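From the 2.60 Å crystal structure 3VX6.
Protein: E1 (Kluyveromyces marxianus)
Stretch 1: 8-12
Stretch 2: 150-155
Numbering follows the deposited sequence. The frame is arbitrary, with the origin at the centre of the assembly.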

# COMPACT_ATOMS: atom_id res chain seq x y z
N ASP A 8 15.16 14.12 -8.72
CA ASP A 8 14.16 13.68 -7.71
C ASP A 8 13.77 12.21 -7.92
O ASP A 8 14.01 11.63 -8.98
CB ASP A 8 12.90 14.56 -7.78
CG ASP A 8 12.69 15.42 -6.51
OD1 ASP A 8 11.65 16.11 -6.42
OD2 ASP A 8 13.56 15.42 -5.60
N LEU A 9 13.17 11.63 -6.88
CA LEU A 9 12.72 10.24 -6.91
C LEU A 9 11.21 10.24 -7.10
O LEU A 9 10.49 10.86 -6.32
CB LEU A 9 13.07 9.54 -5.60
CG LEU A 9 12.44 8.16 -5.38
CD1 LEU A 9 12.89 7.22 -6.47
CD2 LEU A 9 12.81 7.64 -4.01
N LYS A 10 10.75 9.55 -8.13
CA LYS A 10 9.32 9.48 -8.42
C LYS A 10 8.76 8.15 -7.95
O LYS A 10 9.47 7.15 -7.85
CB LYS A 10 9.06 9.67 -9.92
CG LYS A 10 9.72 10.91 -10.49
CD LYS A 10 9.38 12.14 -9.66
CE LYS A 10 10.29 13.32 -9.99
NZ LYS A 10 10.06 14.49 -9.09
N PHE A 11 7.46 8.13 -7.68
CA PHE A 11 6.84 6.91 -7.21
C PHE A 11 5.66 6.54 -8.09
O PHE A 11 4.84 7.38 -8.43
CB PHE A 11 6.39 7.11 -5.77
CG PHE A 11 7.47 7.65 -4.88
CD1 PHE A 11 8.28 6.80 -4.14
CD2 PHE A 11 7.69 9.02 -4.79
CE1 PHE A 11 9.29 7.29 -3.32
CE2 PHE A 11 8.70 9.52 -3.98
CZ PHE A 11 9.50 8.66 -3.24
N ALA A 12 5.58 5.27 -8.46
CA ALA A 12 4.48 4.81 -9.29
C ALA A 12 3.25 4.64 -8.42
O ALA A 12 3.37 4.42 -7.21
CB ALA A 12 4.83 3.47 -9.93
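Stretch 2 150-155: ATYQII

Stretch 2 is assigned as strand from Thr 151 to Ile 155, with extended phi and psi angles as far as Ile 154, whereas stretch 1 is extended in its phi and psi angles without forming regular strand or helix. The two segments cross almost at right angles, their end-to-end directions lying 93° apart, so they do not run alongside each other; the nearest CA atoms are those of Asp 8 and Gln 153, 4.6 Å apart. One hydrogen bond joins the backbones there: Leu 9 N donates to Tyr 152 O at 2.6 Å, a short bond bent to an angle of 137° at the hydrogen.

Leu 9 directs its CA-to-CB bond toward the strand. Its t, p rotamer, a common one for leucine, spreads the two methyls: CD1 meets CD1 of Ile 154 at a tight 3.2 Å, while CD2 lies 4.1 Å from CB of Tyr 152. Ile 154, with chi1 m and chi2 t, extends its longer branch so that CD1 can reach this leucine; two apolar aliphatic side chains suit a contact made of methyl groups.

Phe 11 starts out sideways, but chi1 near -51° (m) carries the ring toward the strand and chi2 near -93° sets its plane, with CZ 3.7 Å from CD2 of Tyr 152. Tyr 152 is also m, with chi2 near -98°. The rings form an offset edge-to-face pair, centroids 5.7 Å apart and planes at 88°, the edge of Phe 11 turned toward the face of Tyr 152. Flat aromatic rings suit this packing because the weakly positive hydrogens at a ring edge are attracted to the electron-rich face of another ring.

The polar margin is less comfortable. Asp 8, its chi1 between wells at -114°, places OD2 3.0 Å from OE1 of Gln 153, two acceptors that cannot bond as modelled. Asp 8 OD1 lies 3.4 Å from CG2 of Thr 151 and forms a salt bridge with NZ of Lys 10 at 3.5 Å, within stretch 1.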

# COMPACT_ATOMS: atom_id res chain seq x y z
N ALA A 150 8.09 17.62 1.56
CA ALA A 150 9.17 16.66 1.48
C ALA A 150 9.32 16.15 0.06
O ALA A 150 8.36 16.08 -0.71
CB ALA A 150 8.93 15.49 2.44
N THR A 151 10.55 15.82 -0.28
CA THR A 151 10.89 15.30 -1.59
C THR A 151 11.98 14.28 -1.31
O THR A 151 12.53 14.24 -0.20
CB THR A 151 11.39 16.44 -2.49
OG1 THR A 151 11.79 17.56 -1.68
CG2 THR A 151 10.29 16.89 -3.44
N TYR A 152 12.27 13.43 -2.28
CA TYR A 152 13.28 12.40 -2.08
C TYR A 152 14.14 12.20 -3.29
O TYR A 152 13.64 12.17 -4.41
CB TYR A 152 12.62 11.05 -1.78
CG TYR A 152 11.54 11.12 -0.74
CD1 TYR A 152 11.81 10.78 0.58
CD2 TYR A 152 10.25 11.54 -1.07
CE1 TYR A 152 10.83 10.85 1.55
CE2 TYR A 152 9.26 11.63 -0.09
CZ TYR A 152 9.56 11.28 1.21
OH TYR A 152 8.62 11.36 2.20
N GLN A 153 15.44 12.07 -3.06
CA GLN A 153 16.42 11.82 -4.10
C GLN A 153 17.04 10.48 -3.77
O GLN A 153 17.28 10.17 -2.60
CB GLN A 153 17.55 12.84 -4.09
CG GLN A 153 17.35 14.07 -4.96
CD GLN A 153 17.15 15.32 -4.13
OE1 GLN A 153 16.02 15.75 -3.90
NE2 GLN A 153 18.25 15.89 -3.64
N ILE A 154 17.26 9.66 -4.79
CA ILE A 154 17.92 8.39 -4.56
C ILE A 154 19.38 8.77 -4.68
O ILE A 154 19.83 9.15 -5.76
CB ILE A 154 17.56 7.34 -5.64
CG1 ILE A 154 16.15 6.80 -5.39
CG2 ILE A 154 18.57 6.19 -5.61
CD1 ILE A 154 15.73 5.70 -6.36
N ILE A 155 20.10 8.72 -3.57
CA ILE A 155 21.52 9.05 -3.59
C ILE A 155 22.27 7.94 -4.30
O ILE A 155 23.24 8.19 -5.00
CB ILE A 155 22.07 9.19 -2.17
CG1 ILE A 155 21.50 10.46 -1.54
CG2 ILE A 155 23.59 9.22 -2.20
CD1 ILE A 155 21.64 11.70 -2.41